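Long-range contact in tryptophan synthase alpha chain (PDB 3THA), which probably cleaves indoleglycerol phosphate to indole and glyceraldehyde 3-phosphate, as the alpha subunit of the tryptophan synthase complex: residues L47-I55 and A65-I75. Sequence-based numbering, arbitrary orientation. Where two conformers were deposited one is given.
Sequences LGVAYSDPI and AKIALDQGVDI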
loop_
_atom_site.group_PDB
_atom_site.type_symbol
_atom_site.label_atom_id
_atom_site.label_comp_id
_atom_site.label_asym_id
_atom_site.label_seq_id
_atom_site.Cartn_x
_atom_site.Cartn_y
_atom_site.Cartn_z
ATOM N N LEU B 47 6.008 -13.790 1.682
ATOM C CA LEU B 47 5.274 -14.144 0.499
ATOM C C LEU B 47 4.096 -13.188 0.376
ATOM O O LEU B 47 3.109 -13.322 1.113
ATOM C CB LEU B 47 4.766 -15.588 0.597
ATOM C CG LEU B 47 5.707 -16.763 0.884
ATOM C CD1 LEU B 47 4.895 -18.054 0.961
ATOM C CD2 LEU B 47 6.709 -16.868 -0.211
ATOM N N GLY B 48 4.222 -12.213 -0.529
ATOM C CA GLY B 48 3.134 -11.321 -0.806
ATOM C C GLY B 48 2.115 -12.039 -1.651
ATOM O O GLY B 48 2.466 -12.632 -2.686
ATOM N N VAL B 49 0.850 -12.027 -1.247
ATOM C CA VAL B 49 -0.133 -12.486 -2.206
ATOM C C VAL B 49 -0.782 -11.253 -2.824
ATOM O O VAL B 49 -0.322 -10.106 -2.562
ATOM C CB VAL B 49 -1.122 -13.503 -1.652
ATOM C CG1 VAL B 49 -1.920 -14.132 -2.796
ATOM C CG2 VAL B 49 -0.376 -14.625 -0.883
ATOM N N ALA B 50 -1.760 -11.473 -3.716
ATOM C CA ALA B 50 -2.655 -10.380 -4.183
ATOM C C ALA B 50 -4.150 -10.831 -4.084
ATOM O O ALA B 50 -4.470 -11.934 -4.504
ATOM C CB ALA B 50 -2.275 -9.959 -5.595
ATOM N N TYR B 51 -5.032 -10.030 -3.466
ATOM C CA TYR B 51 -6.480 -10.387 -3.415
ATOM C C TYR B 51 -7.325 -9.412 -4.224
ATOM O O TYR B 51 -8.063 -9.837 -5.115
ATOM C CB TYR B 51 -7.044 -10.539 -1.977
ATOM C CG TYR B 51 -8.571 -10.659 -1.931
ATOM C CD1 TYR B 51 -9.342 -9.635 -1.402
ATOM C CD2 TYR B 51 -9.240 -11.777 -2.477
ATOM C CE1 TYR B 51 -10.740 -9.699 -1.364
ATOM C CE2 TYR B 51 -10.652 -11.856 -2.459
ATOM C CZ TYR B 51 -11.396 -10.804 -1.888
ATOM O OH TYR B 51 -12.783 -10.823 -1.838
ATOM N N SER B 52 -7.222 -8.128 -3.869
ATOM C CA SER B 52 -7.829 -7.045 -4.639
ATOM C C SER B 52 -6.726 -6.195 -5.265
ATOM O O SER B 52 -5.709 -5.900 -4.624
ATOM C CB SER B 52 -8.741 -6.177 -3.757
ATOM O OG SER B 52 -10.029 -6.758 -3.599
ATOM N N ASP B 53 -6.931 -5.800 -6.518
ATOM C CA ASP B 53 -5.909 -5.023 -7.218
ATOM C C ASP B 53 -5.501 -3.751 -6.461
ATOM O O ASP B 53 -6.348 -2.941 -6.118
ATOM C CB ASP B 53 -6.332 -4.695 -8.640
ATOM C CG ASP B 53 -5.219 -4.043 -9.436
ATOM O OD1 ASP B 53 -5.338 -3.917 -10.688
ATOM O OD2 ASP B 53 -4.212 -3.660 -8.797
ATOM N N PRO B 54 -4.192 -3.607 -6.175
ATOM C CA PRO B 54 -3.566 -2.406 -5.593
ATOM C C PRO B 54 -3.926 -1.073 -6.218
ATOM O O PRO B 54 -3.761 -0.861 -7.410
ATOM C CB PRO B 54 -2.094 -2.674 -5.790
ATOM C CG PRO B 54 -2.024 -4.183 -5.547
ATOM C CD PRO B 54 -3.268 -4.760 -6.141
ATOM N N ILE B 55 -4.375 -0.170 -5.361
ATOM C CA ILE B 55 -4.894 1.124 -5.733
ATOM C C ILE B 55 -3.820 2.112 -6.142
ATOM O O ILE B 55 -4.109 3.147 -6.757
ATOM C CB ILE B 55 -5.643 1.702 -4.545
ATOM C CG1 ILE B 55 -6.576 2.813 -5.000
ATOM C CG2 ILE B 55 -4.656 2.164 -3.477
ATOM C CD1 ILE B 55 -7.805 2.914 -4.134
ATOM N N ALA B 65 1.333 -7.472 -8.680
ATOM C CA ALA B 65 0.061 -7.952 -8.160
ATOM C C ALA B 65 -1.068 -7.959 -9.214
ATOM O O ALA B 65 -1.875 -8.900 -9.241
ATOM C CB ALA B 65 -0.343 -7.170 -6.879
ATOM N N LYS B 66 -1.097 -6.962 -10.116
ATOM C CA LYS B 66 -2.063 -6.988 -11.205
ATOM C C LYS B 66 -1.714 -8.156 -12.080
ATOM O O LYS B 66 -2.587 -8.929 -12.521
ATOM C CB LYS B 66 -2.073 -5.702 -12.053
ATOM C CG LYS B 66 -2.075 -4.373 -11.288
ATOM C CD LYS B 66 -2.818 -3.364 -12.137
ATOM C CE LYS B 66 -2.786 -1.937 -11.586
ATOM N NZ LYS B 66 -2.984 -1.728 -10.094
ATOM N N ILE B 67 -0.422 -8.304 -12.335
ATOM C CA ILE B 67 0.023 -9.409 -13.173
ATOM C C ILE B 67 -0.399 -10.731 -12.561
ATOM O O ILE B 67 -0.975 -11.565 -13.256
ATOM C CB ILE B 67 1.514 -9.364 -13.467
ATOM C CG1 ILE B 67 1.824 -8.132 -14.349
ATOM C CG2 ILE B 67 1.911 -10.608 -14.240
ATOM C CD1 ILE B 67 3.219 -7.498 -14.164
ATOM N N ALA B 68 -0.164 -10.916 -11.257
ATOM C CA ALA B 68 -0.555 -12.150 -10.630
ATOM C C ALA B 68 -2.063 -12.325 -10.802
ATOM O O ALA B 68 -2.528 -13.436 -11.173
ATOM C CB ALA B 68 -0.194 -12.138 -9.152
ATOM N N LEU B 69 -2.811 -11.238 -10.539
ATOM C CA LEU B 69 -4.281 -11.293 -10.503
ATOM C C LEU B 69 -4.897 -11.656 -11.838
ATOM O O LEU B 69 -5.750 -12.544 -11.904
ATOM C CB LEU B 69 -4.927 -9.998 -9.969
ATOM C CG LEU B 69 -4.791 -9.723 -8.478
ATOM C CD1 LEU B 69 -5.214 -8.264 -8.221
ATOM C CD2 LEU B 69 -5.594 -10.718 -7.640
ATOM N N ASP B 70 -4.474 -11.008 -12.909
ATOM C CA ASP B 70 -5.054 -11.350 -14.219
ATOM C C ASP B 70 -4.552 -12.706 -14.765
ATOM O O ASP B 70 -5.135 -13.278 -15.692
ATOM C CB ASP B 70 -4.771 -10.262 -15.238
ATOM C CG ASP B 70 -3.536 -10.543 -16.022
ATOM O OD1 ASP B 70 -3.615 -10.509 -17.271
ATOM O OD2 ASP B 70 -2.495 -10.828 -15.383
ATOM N N GLN B 71 -3.455 -13.179 -14.178
ATOM C CA GLN B 71 -2.821 -14.413 -14.512
ATOM C C GLN B 71 -3.611 -15.487 -13.720
ATOM O O GLN B 71 -3.499 -16.700 -13.978
ATOM C CB GLN B 71 -1.369 -14.254 -14.077
ATOM C CG GLN B 71 -0.433 -15.368 -14.277
ATOM C CD GLN B 71 0.050 -15.544 -15.706
ATOM O OE1 GLN B 71 0.313 -14.587 -16.442
ATOM N NE2 GLN B 71 0.190 -16.782 -16.091
ATOM N N GLY B 72 -4.437 -15.030 -12.761
ATOM C CA GLY B 72 -5.450 -15.896 -12.138
ATOM C C GLY B 72 -5.013 -16.381 -10.779
ATOM O O GLY B 72 -5.733 -17.154 -10.144
ATOM N N VAL B 73 -3.843 -15.903 -10.336
ATOM C CA VAL B 73 -3.269 -16.231 -9.012
ATOM C C VAL B 73 -4.056 -15.640 -7.825
ATOM O O VAL B 73 -3.950 -14.427 -7.497
ATOM C CB VAL B 73 -1.770 -15.821 -8.896
ATOM C CG1 VAL B 73 -1.186 -16.302 -7.596
ATOM C CG2 VAL B 73 -0.949 -16.395 -10.063
ATOM N N ASP B 74 -4.814 -16.526 -7.171
ATOM C CA ASP B 74 -5.530 -16.213 -5.949
ATOM C C ASP B 74 -4.990 -17.074 -4.806
ATOM O O ASP B 74 -4.135 -17.965 -5.025
ATOM C CB ASP B 74 -7.052 -16.390 -6.143
ATOM C CG ASP B 74 -7.445 -17.762 -6.730
ATOM O OD1 ASP B 74 -6.576 -18.674 -6.854
ATOM O OD2 ASP B 74 -8.650 -17.930 -7.077
ATOM N N ILE B 75 -5.481 -16.826 -3.589
ATOM C CA ILE B 75 -4.896 -17.458 -2.434
ATOM C C ILE B 75 -5.061 -18.971 -2.552
ATOM O O ILE B 75 -4.228 -19.751 -2.061
ATOM C CB ILE B 75 -5.440 -16.846 -1.107
ATOM C CG1 ILE B 75 -4.897 -17.588 0.126
ATOM C CG2 ILE B 75 -6.974 -16.722 -1.119
ATOM C CD1 ILE B 75 -3.387 -17.337 0.429
#
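Ala50, Asp53 and Pro54 lie against one side of helix 60-70, where the loop leaving the second strand of the TIM barrel, 44-48, passes over the helix that follows it in the chain. The Ala65 methyl packs against both the Ala50 methyl and atoms CG and CD of the Pro54 ring, bringing the loop close to the helix: its CB is 3.6 Å from Ala50 CB and 3.7 Å from Pro54 CG. One turn on, Leu69 has CG anti to its carbonyl carbon (chi1 -72°), which sets CG against Ala50 CB. Its two methyls spread under the loop backbone, CD2 3.5 Å from Ala50 O and CD1 also 3.5 Å from Asp53 N.

The polar end is a salt bridge, Lys66 NZ to Asp53 OD2 at 2.6 Å. The ammonium comes in on the syn side, 23° out of the carboxylate plane. Bends at chi2 and chi4 bring the lysine chain past the acid, its CD 3.0 Å from Asp53 OD1. That second oxygen is hydrogen-bonded to Ser149 OG of the second subunit, so both carboxylate oxygens have partners; Phe206 of that second subunit makes a cation-pi contact with Lys66. Loop and helix flank the stretch holding Asp57, probably a catalytic proton acceptor, whose side chain is about 8 Å from that of Lys66.

Beyond Leu69 a Schellman motif ends the helix, with Gly72 at positive phi (102°), Gly72 N bonded to Leu69 O and Val73 N to Ala68 O. The chain then turns back toward the strand end, and Asp74 N-caps the next helix, 75-83. There Ile75 meets the loop more loosely, Val49 CG2 lying 4.3 Å from Ile75 CD1.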